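Local coordinates for protein NUDIX hydrolase (Nitrosomonas europaea, PDB 2B0V) that probably hydrolyses nucleoside tri- and diphosphates, and perhaps thiamine diphosphate, with magnesium as cofactor, as a member of the NudJ subfamily of Nudix hydrolases, at residues N8-A13 with Y84-F89; L23-P28 with I106-W111; I33-P38 with R118-M123; S63-V68 with S90-S95. All coordinates share one frame; numbering follows the deposited sequence. Where two conformers were deposited one is given.

Contact 1: N8-A13 with Y84-F89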
loop_
_atom_site.group_PDB
_atom_site.type_symbol
_atom_site.label_atom_id
_atom_site.label_comp_id
_atom_site.label_asym_id
_atom_site.label_seq_id
_atom_site.Cartn_x
_atom_site.Cartn_y
_atom_site.Cartn_z
ATOM N N ASN A 8 -2.450 14.616 -4.314
ATOM C CA ASN A 8 -2.574 13.978 -2.994
ATOM C C ASN A 8 -1.464 12.967 -2.782
ATOM O O ASN A 8 -1.298 12.059 -3.587
ATOM C CB ASN A 8 -3.918 13.318 -2.845
ATOM C CG ASN A 8 -5.042 14.331 -2.839
ATOM O OD1 ASN A 8 -5.401 14.847 -1.785
ATOM N ND2 ASN A 8 -5.529 14.688 -4.018
ATOM N N VAL A 9 -0.748 13.079 -1.674
ATOM C CA VAL A 9 0.364 12.154 -1.413
ATOM C C VAL A 9 -0.160 10.943 -0.667
ATOM O O VAL A 9 -0.864 11.065 0.360
ATOM C CB VAL A 9 1.482 12.851 -0.628
ATOM C CG1 VAL A 9 2.584 11.833 -0.258
ATOM C CG2 VAL A 9 2.049 14.014 -1.484
ATOM N N THR A 10 0.141 9.780 -1.217
ATOM C CA THR A 10 -0.367 8.538 -0.641
ATOM C C THR A 10 0.834 7.613 -0.472
ATOM O O THR A 10 1.925 7.830 -1.049
ATOM C CB THR A 10 -1.400 7.810 -1.546
ATOM O OG1 THR A 10 -0.789 7.530 -2.812
ATOM C CG2 THR A 10 -2.648 8.715 -1.765
ATOM N N VAL A 11 0.599 6.530 0.250
ATOM C CA VAL A 11 1.646 5.520 0.472
ATOM C C VAL A 11 1.034 4.130 0.271
ATOM O O VAL A 11 -0.180 3.956 0.415
ATOM C CB VAL A 11 2.221 5.602 1.894
ATOM C CG1 VAL A 11 2.958 6.913 2.081
ATOM C CG2 VAL A 11 1.082 5.418 2.938
ATOM N N ALA A 12 1.871 3.158 -0.070
ATOM C CA ALA A 12 1.406 1.797 -0.250
ATOM C C ALA A 12 2.542 0.845 0.040
ATOM O O ALA A 12 3.701 1.201 -0.134
ATOM C CB ALA A 12 0.919 1.610 -1.682
ATOM N N ALA A 13 2.219 -0.359 0.515
ATOM C CA ALA A 13 3.219 -1.347 0.893
ATOM C C ALA A 13 3.088 -2.596 0.076
ATOM O O ALA A 13 1.981 -3.174 0.001
ATOM C CB ALA A 13 3.045 -1.710 2.401
ATOM N N TYR A 84 -2.654 11.806 -7.829
ATOM C CA TYR A 84 -2.034 11.174 -6.689
ATOM C C TYR A 84 -0.544 11.036 -6.930
ATOM O O TYR A 84 -0.112 10.913 -8.080
ATOM C CB TYR A 84 -2.592 9.753 -6.504
ATOM C CG TYR A 84 -4.040 9.705 -6.132
ATOM C CD1 TYR A 84 -4.440 9.824 -4.792
ATOM C CD2 TYR A 84 -5.020 9.546 -7.112
ATOM C CE1 TYR A 84 -5.809 9.781 -4.442
ATOM C CE2 TYR A 84 -6.389 9.497 -6.769
ATOM C CZ TYR A 84 -6.761 9.615 -5.447
ATOM O OH TYR A 84 -8.103 9.575 -5.134
ATOM N N LEU A 85 0.201 11.080 -5.832
ATOM C CA LEU A 85 1.604 10.732 -5.838
ATOM C C LEU A 85 1.782 9.617 -4.795
ATOM O O LEU A 85 1.758 9.880 -3.577
ATOM C CB LEU A 85 2.434 11.981 -5.479
ATOM C CG LEU A 85 3.928 11.860 -5.668
ATOM C CD1 LEU A 85 4.347 11.589 -7.129
ATOM C CD2 LEU A 85 4.564 13.175 -5.165
ATOM N N ARG A 86 1.950 8.378 -5.286
ATOM C CA ARG A 86 1.949 7.212 -4.427
ATOM C C ARG A 86 3.362 6.742 -4.199
ATOM O O ARG A 86 4.017 6.261 -5.134
ATOM C CB ARG A 86 1.171 6.053 -5.067
ATOM C CG ARG A 86 1.284 4.725 -4.268
ATOM C CD ARG A 86 0.657 3.530 -5.082
ATOM N NE ARG A 86 -0.641 3.146 -4.515
ATOM C CZ ARG A 86 -1.131 1.911 -4.418
ATOM N NH1 ARG A 86 -0.473 0.854 -4.846
ATOM N NH2 ARG A 86 -2.309 1.739 -3.829
ATOM N N PHE A 87 3.842 6.882 -2.959
ATOM C CA PHE A 87 5.172 6.335 -2.595
ATOM C C PHE A 87 4.985 4.916 -2.152
ATOM O O PHE A 87 4.275 4.700 -1.184
ATOM C CB PHE A 87 5.729 7.104 -1.413
ATOM C CG PHE A 87 6.187 8.509 -1.771
ATOM C CD1 PHE A 87 7.560 8.796 -1.902
ATOM C CD2 PHE A 87 5.233 9.532 -1.981
ATOM C CE1 PHE A 87 7.987 10.104 -2.252
ATOM C CE2 PHE A 87 5.644 10.854 -2.334
ATOM C CZ PHE A 87 7.016 11.135 -2.471
ATOM N N THR A 88 5.670 3.976 -2.828
ATOM C CA THR A 88 5.426 2.540 -2.563
ATOM C C THR A 88 6.704 1.986 -1.965
ATOM O O THR A 88 7.798 2.243 -2.476
ATOM C CB THR A 88 5.109 1.825 -3.875
ATOM O OG1 THR A 88 4.007 2.496 -4.504
ATOM C CG2 THR A 88 4.728 0.409 -3.584
ATOM N N PHE A 89 6.545 1.229 -0.881
ATOM C CA PHE A 89 7.690 0.635 -0.179
ATOM C C PHE A 89 7.535 -0.860 -0.098
ATOM O O PHE A 89 6.395 -1.359 -0.026
ATOM C CB PHE A 89 7.758 1.177 1.258
ATOM C CG PHE A 89 7.942 2.653 1.293
ATOM C CD1 PHE A 89 9.219 3.188 1.340
ATOM C CD2 PHE A 89 6.822 3.505 1.286
ATOM C CE1 PHE A 89 9.388 4.581 1.363
ATOM C CE2 PHE A 89 6.975 4.863 1.317
ATOM C CZ PHE A 89 8.252 5.407 1.353
HETATM O O HOH W 1 -2.560 5.218 -3.542
#
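One water is held by both T10 OG1 and R86 NE: NE donates to it over 3.0 Å, and the hydroxyl lies at an equal distance. T10 OG1 also rests on the arginine stem, 3.3 Å from R86 CB. The stem bends about its CG-CD bond (chi3 -106°), which swings NE toward the water. The methyl of A12 then lies over the centre of one guanidinium face, with CB 3.4 Å from R86 CZ. The two terminal nitrogens are bonded elsewhere, NH2 to N36 and NH1 to Q37, so the group is fixed both by its polar rim and by the methyl above it.

The backbones run parallel and in step from N8–Y84 to A13–F89, a pairing of strands 8-17 and 82-96 in the mixed sheet of the Nudix fold. Five N-H···O bonds zip them together, among them F87 N to T10 O at 2.9 Å. T10 O also sits at the edge of the F87 ring, close to its plane.

On the sheet face opposite R86, V9 and F87 meet at a slant, V9 CG1 standing 3.8 Å from F87 CE2. V11 and F87 reach I48, A13 reaches V56 and F89 reaches C52, all on helix 48-60, the helix of the Nudix box. Back on the R86 face, T10 CG2 touches the Y84 ring at CD1 (3.7 Å), and Y84 OH bonds to N80 beyond.

Contact 2: L23-P28 with I106-W111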
loop_
_atom_site.group_PDB
_atom_site.type_symbol
_atom_site.label_atom_id
_atom_site.label_comp_id
_atom_site.label_asym_id
_atom_site.label_seq_id
_atom_site.Cartn_x
_atom_site.Cartn_y
_atom_site.Cartn_z
ATOM N N LEU A 23 -2.504 -8.289 0.835
ATOM C CA LEU A 23 -3.364 -7.300 0.209
ATOM C C LEU A 23 -4.610 -7.159 1.012
ATOM O O LEU A 23 -4.924 -8.021 1.858
ATOM C CB LEU A 23 -3.740 -7.727 -1.219
ATOM C CG LEU A 23 -2.587 -7.899 -2.228
ATOM C CD1 LEU A 23 -3.099 -8.453 -3.604
ATOM C CD2 LEU A 23 -1.736 -6.592 -2.405
ATOM N N VAL A 24 -5.368 -6.123 0.713
ATOM C CA VAL A 24 -6.650 -5.960 1.381
ATOM C C VAL A 24 -7.778 -6.001 0.370
ATOM O O VAL A 24 -7.617 -5.521 -0.750
ATOM C CB VAL A 24 -6.736 -4.654 2.224
ATOM C CG1 VAL A 24 -5.742 -4.688 3.394
ATOM C CG2 VAL A 24 -6.538 -3.425 1.351
ATOM N N GLU A 25 -8.907 -6.604 0.763
ATOM C CA GLU A 25 -10.169 -6.390 0.061
ATOM C C GLU A 25 -10.898 -5.297 0.825
ATOM O O GLU A 25 -11.046 -5.364 2.046
ATOM C CB GLU A 25 -10.987 -7.685 -0.001
ATOM C CG GLU A 25 -10.231 -8.727 -0.812
ATOM C CD GLU A 25 -10.939 -10.068 -0.928
ATOM O OE1 GLU A 25 -11.729 -10.426 -0.018
ATOM O OE2 GLU A 25 -10.707 -10.734 -1.958
ATOM N N GLU A 26 -11.302 -4.260 0.102
ATOM C CA GLU A 26 -11.818 -3.044 0.728
ATOM C C GLU A 26 -12.992 -2.497 -0.081
ATOM O O GLU A 26 -13.149 -2.803 -1.266
ATOM C CB GLU A 26 -10.710 -1.982 0.826
ATOM C CG GLU A 26 -10.214 -1.507 -0.560
ATOM C CD GLU A 26 -8.957 -0.659 -0.451
ATOM O OE1 GLU A 26 -8.304 -0.695 0.633
ATOM O OE2 GLU A 26 -8.635 0.018 -1.456
ATOM N N ILE A 27 -13.835 -1.730 0.594
ATOM C CA ILE A 27 -14.962 -1.085 -0.077
ATOM C C ILE A 27 -14.721 0.418 0.078
ATOM O O ILE A 27 -15.055 0.989 1.124
ATOM C CB ILE A 27 -16.292 -1.508 0.551
ATOM C CG1 ILE A 27 -16.435 -3.035 0.478
ATOM C CG2 ILE A 27 -17.444 -0.807 -0.139
ATOM C CD1 ILE A 27 -17.691 -3.587 1.159
ATOM N N PRO A 28 -14.120 1.058 -0.951
ATOM C CA PRO A 28 -13.755 2.492 -0.851
ATOM C C PRO A 28 -14.948 3.434 -0.871
ATOM O O PRO A 28 -14.892 4.532 -0.288
ATOM C CB PRO A 28 -12.899 2.742 -2.113
ATOM C CG PRO A 28 -12.583 1.400 -2.664
ATOM C CD PRO A 28 -13.722 0.488 -2.248
ATOM N N ILE A 106 -12.355 -1.978 5.382
ATOM C CA ILE A 106 -11.549 -3.170 5.118
ATOM C C ILE A 106 -12.427 -4.405 5.342
ATOM O O ILE A 106 -12.951 -4.632 6.444
ATOM C CB ILE A 106 -10.245 -3.250 5.996
ATOM C CG1 ILE A 106 -9.312 -2.037 5.788
ATOM C CG2 ILE A 106 -9.469 -4.526 5.720
ATOM C CD1 ILE A 106 -8.856 -1.880 4.339
ATOM N N VAL A 107 -12.605 -5.195 4.291
ATOM C CA VAL A 107 -13.345 -6.468 4.424
ATOM C C VAL A 107 -12.461 -7.545 5.053
ATOM O O VAL A 107 -12.841 -8.190 6.061
ATOM C CB VAL A 107 -13.887 -6.931 3.060
ATOM C CG1 VAL A 107 -14.580 -8.307 3.236
ATOM C CG2 VAL A 107 -14.851 -5.868 2.447
ATOM N N ARG A 108 -11.267 -7.706 4.502
ATOM C CA ARG A 108 -10.283 -8.617 5.078
ATOM C C ARG A 108 -8.910 -8.364 4.468
ATOM O O ARG A 108 -8.773 -7.753 3.398
ATOM C CB ARG A 108 -10.708 -10.090 4.948
ATOM C CG ARG A 108 -10.892 -10.585 3.550
ATOM C CD ARG A 108 -11.502 -12.008 3.520
ATOM N NE ARG A 108 -12.929 -12.005 3.834
ATOM C CZ ARG A 108 -13.912 -11.777 2.965
ATOM N NH1 ARG A 108 -13.662 -11.530 1.680
ATOM N NH2 ARG A 108 -15.174 -11.794 3.394
ATOM N N ALA A 109 -7.878 -8.753 5.206
ATOM C CA ALA A 109 -6.513 -8.680 4.675
ATOM C C ALA A 109 -6.077 -10.122 4.539
ATOM O O ALA A 109 -6.295 -10.910 5.480
ATOM C CB ALA A 109 -5.597 -7.914 5.649
ATOM N N ALA A 110 -5.493 -10.491 3.402
ATOM C CA ALA A 110 -5.106 -11.871 3.179
ATOM C C ALA A 110 -3.914 -11.964 2.247
ATOM O O ALA A 110 -3.516 -10.944 1.649
ATOM C CB ALA A 110 -6.312 -12.666 2.588
ATOM N N TRP A 111 -3.367 -13.176 2.109
ATOM C CA TRP A 111 -2.180 -13.378 1.257
ATOM C C TRP A 111 -2.578 -13.949 -0.084
ATOM O O TRP A 111 -3.281 -14.983 -0.115
ATOM C CB TRP A 111 -1.205 -14.335 1.930
ATOM C CG TRP A 111 -0.627 -13.741 3.214
ATOM C CD1 TRP A 111 -1.158 -13.820 4.482
ATOM C CD2 TRP A 111 0.588 -13.004 3.333
ATOM N NE1 TRP A 111 -0.342 -13.166 5.380
ATOM C CE2 TRP A 111 0.744 -12.665 4.702
ATOM C CE3 TRP A 111 1.566 -12.591 2.412
ATOM C CZ2 TRP A 111 1.839 -11.879 5.161
ATOM C CZ3 TRP A 111 2.652 -11.851 2.877
ATOM C CH2 TRP A 111 2.778 -11.531 4.240
#
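E25 O takes the amide of V107 at 2.7 Å and, more weakly, that of R108 at 3.4 Å. Both residues face E25 and form a classic beta bulge that shifts the register by one. Beyond it the pairing is regular and close: L23 N to A110 O and A110 N to L23 O are both bonds of 3.0 Å. E25 N likewise reaches R108 O. On the face of V24 and I106 the packing is compact, with V24 CG1 3.9 Å from A109 CB. I106 CD1 touches both V24 CB and the stem of E26.

The two segments belong to strands 20-26 and 106-113, antiparallel neighbours in the Nudix sheet. V24, I106 and A109 touch E59 or T60 of helix 48-60, while the carboxylate of E26 is engaged by R125 and N36.

The other face is looser and opens to solvent at R108. In one of the two conformers of R108, its NH1 forms a salt bridge of 2.8 Å with E25 OE1, bent to 134° at the hydrogen, with the carboxylate and guanidinium planes 72° apart. In that same conformer V107 CG1 covers one face of the guanidinium toward its rim. An alanine at E25 would probably leave the R108 guanidinium without its carboxylate mate and freer to turn. At the end of the pairing, past the bulge, I27 CG1 meets V107 CG2 at 3.8 Å, a slanting contact of two partly exposed branched side chains.

Contact 3: I33-P38 with R118-M123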
loop_
_atom_site.group_PDB
_atom_site.type_symbol
_atom_site.label_atom_id
_atom_site.label_comp_id
_atom_site.label_asym_id
_atom_site.label_seq_id
_atom_site.Cartn_x
_atom_site.Cartn_y
_atom_site.Cartn_z
ATOM N N ILE A 33 -16.491 -4.399 -3.678
ATOM C CA ILE A 33 -15.215 -4.844 -3.144
ATOM C C ILE A 33 -14.072 -4.682 -4.161
ATOM O O ILE A 33 -14.167 -5.107 -5.323
ATOM C CB ILE A 33 -15.276 -6.297 -2.606
ATOM C CG1 ILE A 33 -16.312 -6.403 -1.478
ATOM C CG2 ILE A 33 -13.909 -6.781 -2.045
ATOM C CD1 ILE A 33 -16.585 -7.850 -0.976
ATOM N N LYS A 34 -12.974 -4.089 -3.680
ATOM C CA LYS A 34 -11.799 -3.866 -4.498
ATOM C C LYS A 34 -10.598 -4.491 -3.802
ATOM O O LYS A 34 -10.580 -4.603 -2.565
ATOM C CB LYS A 34 -11.541 -2.362 -4.710
ATOM C CG LYS A 34 -12.686 -1.590 -5.407
ATOM C CD LYS A 34 -12.921 -2.103 -6.843
ATOM C CE LYS A 34 -14.111 -1.399 -7.476
ATOM N NZ LYS A 34 -14.310 -1.827 -8.907
ATOM N N LEU A 35 -9.627 -4.923 -4.582
ATOM C CA LEU A 35 -8.336 -5.415 -4.060
ATOM C C LEU A 35 -7.261 -4.314 -4.156
ATOM O O LEU A 35 -7.159 -3.598 -5.163
ATOM C CB LEU A 35 -7.902 -6.602 -4.918
ATOM C CG LEU A 35 -6.751 -7.443 -4.391
ATOM C CD1 LEU A 35 -7.194 -8.176 -3.114
ATOM C CD2 LEU A 35 -6.296 -8.429 -5.506
ATOM N N ASN A 36 -6.421 -4.215 -3.130
ATOM C CA ASN A 36 -5.418 -3.147 -3.110
ATOM C C ASN A 36 -4.264 -3.533 -2.187
ATOM O O ASN A 36 -4.405 -4.405 -1.327
ATOM C CB ASN A 36 -6.068 -1.837 -2.606
ATOM C CG ASN A 36 -5.267 -0.561 -2.949
ATOM O OD1 ASN A 36 -4.278 -0.583 -3.666
ATOM N ND2 ASN A 36 -5.763 0.575 -2.451
ATOM N N GLN A 37 -3.102 -2.911 -2.350
ATOM C CA GLN A 37 -2.106 -2.963 -1.269
ATOM C C GLN A 37 -2.666 -2.244 -0.026
ATOM O O GLN A 37 -3.533 -1.371 -0.174
ATOM C CB GLN A 37 -0.834 -2.222 -1.694
ATOM C CG GLN A 37 0.106 -2.996 -2.584
ATOM C CD GLN A 37 -0.384 -2.975 -4.049
ATOM O OE1 GLN A 37 -1.063 -2.025 -4.497
ATOM N NE2 GLN A 37 0.017 -3.989 -4.799
ATOM N N PRO A 38 -2.136 -2.557 1.175
ATOM C CA PRO A 38 -2.352 -1.686 2.326
ATOM C C PRO A 38 -1.836 -0.297 1.937
ATOM O O PRO A 38 -0.702 -0.175 1.458
ATOM C CB PRO A 38 -1.411 -2.291 3.389
ATOM C CG PRO A 38 -1.383 -3.711 3.047
ATOM C CD PRO A 38 -1.240 -3.675 1.503
ATOM N N ARG A 118 -3.569 -11.606 -10.543
ATOM C CA ARG A 118 -3.837 -11.360 -11.968
ATOM C C ARG A 118 -5.275 -11.689 -12.338
ATOM O O ARG A 118 -5.895 -10.938 -13.081
ATOM C CB ARG A 118 -2.860 -12.105 -12.886
ATOM C CG ARG A 118 -1.437 -11.651 -12.797
ATOM C CD ARG A 118 -0.554 -12.454 -13.766
ATOM N NE ARG A 118 0.861 -12.114 -13.639
ATOM C CZ ARG A 118 1.871 -12.987 -13.666
ATOM N NH1 ARG A 118 1.662 -14.297 -13.814
ATOM N NH2 ARG A 118 3.116 -12.541 -13.539
ATOM N N ALA A 119 -5.844 -12.758 -11.753
ATOM C CA ALA A 119 -7.198 -13.183 -12.121
ATOM C C ALA A 119 -8.250 -12.234 -11.546
ATOM O O ALA A 119 -9.407 -12.255 -11.943
ATOM C CB ALA A 119 -7.437 -14.621 -11.657
ATOM N N LYS A 120 -7.823 -11.392 -10.610
ATOM C CA LYS A 120 -8.725 -10.448 -9.956
ATOM C C LYS A 120 -8.532 -9.024 -10.483
ATOM O O LYS A 120 -8.974 -8.068 -9.855
ATOM C CB LYS A 120 -8.537 -10.520 -8.442
ATOM C CG LYS A 120 -9.376 -11.627 -7.840
ATOM C CD LYS A 120 -9.269 -11.590 -6.330
ATOM C CE LYS A 120 -10.421 -12.320 -5.717
ATOM N NZ LYS A 120 -10.432 -13.728 -6.137
ATOM N N GLN A 121 -7.842 -8.900 -11.624
ATOM C CA GLN A 121 -7.479 -7.607 -12.204
ATOM C C GLN A 121 -8.678 -6.661 -12.322
ATOM O O GLN A 121 -8.557 -5.472 -11.982
ATOM C CB GLN A 121 -6.800 -7.806 -13.574
ATOM C CG GLN A 121 -5.764 -6.750 -13.923
ATOM C CD GLN A 121 -4.392 -7.337 -14.413
ATOM O OE1 GLN A 121 -3.467 -6.583 -14.727
ATOM N NE2 GLN A 121 -4.275 -8.667 -14.465
ATOM N N ALA A 122 -9.836 -7.180 -12.750
ATOM C CA ALA A 122 -11.001 -6.301 -12.904
ATOM C C ALA A 122 -11.473 -5.629 -11.595
ATOM O O ALA A 122 -12.103 -4.565 -11.653
ATOM C CB ALA A 122 -12.165 -7.026 -13.625
HETATM N N MSE A 123 -11.158 -6.222 -10.438
HETATM C CA MSE A 123 -11.575 -5.640 -9.136
HETATM C C MSE A 123 -10.391 -4.958 -8.423
HETATM O O MSE A 123 -10.521 -4.541 -7.277
HETATM C CB MSE A 123 -12.272 -6.663 -8.231
HETATM C CG MSE A 123 -11.398 -7.803 -7.797
HETATM SE SE MSE A 123 -12.368 -9.074 -6.639
HETATM C CE MSE A 123 -12.091 -8.124 -4.995
HETATM O O HOH W 2 -11.837 -1.933 -10.420
#
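A single backbone hydrogen bond joins the segments directly: L35 N donates to M123 O at 2.9 Å, tilted out of the carbonyl plane. The same oxygen is approached by K34 CA at 3.1 Å in a CA-H···O contact, and K34 CD passes it at 3.4 Å. A water adds a second polar link, accepting from K34 NZ and donating to A122 O, each over 2.9 Å.

The apolar contacts centre on M123, present as selenomethionine. Its chain bends at the selenium (chi3 -85°), which brings CE 3.7 Å from I33 CG2, the two side chains lying side by side and pointing the same way. CE also comes near I33 O. Further along, L35 CD2 meets K120 CB at 4.2 Å.

Within 118-123, R118 O accepts from Q121 N and Q121 NE2, and M123 N bonds to K120 O, in the short 3-10 turn that follows helix 114-119 in the Nudix domain.

Strand 34-36 pairs with strand 20-26 through K34 and N36, while L35 makes backbone bonds with M123 and R125. The direct polar link uses main-chain atoms alone, so it does not depend on which side chains L35 and M123 carry, while the apolar part rests largely on the M123 side chain.

Contact 4: S63-V68 with S90-S95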
loop_
_atom_site.group_PDB
_atom_site.type_symbol
_atom_site.label_atom_id
_atom_site.label_comp_id
_atom_site.label_asym_id
_atom_site.label_seq_id
_atom_site.Cartn_x
_atom_site.Cartn_y
_atom_site.Cartn_z
ATOM N N SER A 63 2.235 -5.303 12.045
ATOM C CA SER A 63 3.229 -4.222 12.103
ATOM C C SER A 63 4.253 -4.393 10.963
ATOM O O SER A 63 4.647 -5.503 10.604
ATOM C CB SER A 63 3.910 -4.203 13.485
ATOM O OG SER A 63 4.514 -5.447 13.731
ATOM N N PHE A 64 4.702 -3.257 10.418
ATOM C CA PHE A 64 5.555 -3.263 9.233
ATOM C C PHE A 64 6.945 -2.736 9.539
ATOM O O PHE A 64 7.110 -1.784 10.331
ATOM C CB PHE A 64 4.881 -2.365 8.206
ATOM C CG PHE A 64 5.556 -2.303 6.825
ATOM C CD1 PHE A 64 5.714 -3.434 6.045
ATOM C CD2 PHE A 64 5.954 -1.072 6.295
ATOM C CE1 PHE A 64 6.267 -3.329 4.718
ATOM C CE2 PHE A 64 6.511 -0.985 4.987
ATOM C CZ PHE A 64 6.657 -2.109 4.225
ATOM N N LEU A 65 7.939 -3.366 8.903
ATOM C CA LEU A 65 9.318 -2.895 8.905
ATOM C C LEU A 65 9.715 -2.522 7.476
ATOM O O LEU A 65 10.014 -3.401 6.674
ATOM C CB LEU A 65 10.231 -4.021 9.412
ATOM C CG LEU A 65 11.652 -3.691 9.861
ATOM C CD1 LEU A 65 11.645 -3.023 11.231
ATOM C CD2 LEU A 65 12.463 -4.999 9.941
ATOM N N PRO A 66 9.684 -1.221 7.145
ATOM C CA PRO A 66 10.043 -0.858 5.766
ATOM C C PRO A 66 11.504 -1.155 5.497
ATOM O O PRO A 66 12.373 -1.031 6.411
ATOM C CB PRO A 66 9.741 0.660 5.670
ATOM C CG PRO A 66 8.912 0.962 6.911
ATOM C CD PRO A 66 9.341 -0.047 7.972
ATOM N N GLU A 67 11.777 -1.590 4.274
ATOM C CA GLU A 67 13.157 -1.929 3.896
ATOM C C GLU A 67 13.697 -1.074 2.735
ATOM O O GLU A 67 14.854 -0.672 2.748
ATOM C CB GLU A 67 13.250 -3.404 3.563
ATOM C CG GLU A 67 12.891 -4.296 4.794
ATOM C CD GLU A 67 12.929 -5.781 4.484
ATOM O OE1 GLU A 67 12.252 -6.240 3.540
ATOM O OE2 GLU A 67 13.625 -6.508 5.216
ATOM N N VAL A 68 12.872 -0.915 1.686
ATOM C CA VAL A 68 13.227 -0.168 0.451
ATOM C C VAL A 68 12.030 0.588 -0.096
ATOM O O VAL A 68 10.870 0.226 0.187
ATOM C CB VAL A 68 13.728 -1.099 -0.686
ATOM C CG1 VAL A 68 15.058 -1.771 -0.325
ATOM C CG2 VAL A 68 12.670 -2.140 -1.109
ATOM N N SER A 90 8.655 -1.584 -0.019
ATOM C CA SER A 90 8.604 -3.009 0.325
ATOM C C SER A 90 9.230 -3.197 1.710
ATOM O O SER A 90 10.130 -2.433 2.131
ATOM C CB SER A 90 9.356 -3.839 -0.736
ATOM O OG SER A 90 9.369 -5.201 -0.381
ATOM N N GLY A 91 8.751 -4.210 2.418
ATOM C CA GLY A 91 9.322 -4.527 3.709
ATOM C C GLY A 91 8.725 -5.794 4.267
ATOM O O GLY A 91 7.979 -6.512 3.573
ATOM N N GLN A 92 9.074 -6.067 5.515
ATOM C CA GLN A 92 8.551 -7.229 6.218
ATOM C C GLN A 92 7.410 -6.892 7.144
ATOM O O GLN A 92 7.334 -5.772 7.688
ATOM C CB GLN A 92 9.630 -7.820 7.083
ATOM C CG GLN A 92 10.882 -8.270 6.365
ATOM C CD GLN A 92 11.902 -8.834 7.344
ATOM O OE1 GLN A 92 11.589 -9.737 8.125
ATOM N NE2 GLN A 92 13.122 -8.285 7.326
ATOM N N VAL A 93 6.574 -7.889 7.395
ATOM C CA VAL A 93 5.679 -7.806 8.514
ATOM C C VAL A 93 6.344 -8.537 9.679
ATOM O O VAL A 93 6.923 -9.601 9.483
ATOM C CB VAL A 93 4.237 -8.278 8.176
ATOM C CG1 VAL A 93 3.493 -7.145 7.421
ATOM C CG2 VAL A 93 4.225 -9.609 7.442
ATOM N N VAL A 94 6.284 -7.938 10.866
ATOM C CA VAL A 94 7.041 -8.433 12.014
ATOM C C VAL A 94 6.181 -8.724 13.246
ATOM O O VAL A 94 6.704 -9.152 14.260
ATOM C CB VAL A 94 8.147 -7.451 12.415
ATOM C CG1 VAL A 94 9.139 -7.263 11.281
ATOM C CG2 VAL A 94 7.551 -6.104 12.855
ATOM N N SER A 95 4.880 -8.438 13.179
ATOM C CA SER A 95 3.919 -8.933 14.196
ATOM C C SER A 95 2.514 -8.945 13.628
ATOM O O SER A 95 2.203 -8.279 12.652
ATOM C CB SER A 95 3.915 -8.024 15.438
ATOM O OG SER A 95 3.166 -6.853 15.171
HETATM O O HOH W 3 11.888 -5.765 0.760
#
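F64 and G91 meet inside a long beta hairpin, strands 62-77 and 82-96 of the Nudix sheet, which carries a classic bulge where E67 and V68 both face S90.

Backbone bonds carry the pairing. S90 O is gripped by two amides, E67 N at 2.8 Å and V68 N at 3.2 Å, while S90 N returns a bond to V68 O. Beyond the bulge L65 and Q92 exchange bonds in both directions, and V94 N binds S63 O.

On the face of F64 the ring packs against backbone. With CG anti to the backbone N (chi1 -176°), the ring extends across the neighbouring strand, CE1 coming 3.4 Å from G91 CA and CD1 3.3 Å from Q92 O. G91 has no side chain, and a CB there would run into the F64 ring and L65 O. The F64 side chain also touches A13 and I15 of strand 8-17 and S53 and V56 of helix 48-60, which places it between sheet and helix. An alanine at F64 would probably open a gap between G91 and that helix. On the opposite face L65 CB touches V94 CG1 at 3.9 Å, and V68 CG2 rests on S90 CB.

Among the polar side chains, Q92 NE2 donates almost straight to E67 OE2 (2.8 Å, 167°), in its own amide plane but from above that of the carboxylate. The other oxygen, E67 OE1, accepts a hydrogen bond from a water that stands 2.8 Å from S90 OG.

From the N terminus the chain opens contacts 1, 2, 3 and 4 in that order, with segments 8-13, 23-28, 33-38 and 63-68. Contact 1 closes first, at 84-89, and contact 4 directly after it on the same strand, at 90-95; contact 2 follows at 106-111 and contact 3 at 118-123. Contact 1 thus crosses the other three, contacts 2 and 3 cross each other, and contact 4 lies wholly within the spans of both. All reach one mixed sheet: contact 1 joins its N-terminal strand to the hairpin of contact 4, contact 2 adds strand 106-113 beside strand 20-26, and contact 3 fastens the turn after helix 114-119 to strand 34-36.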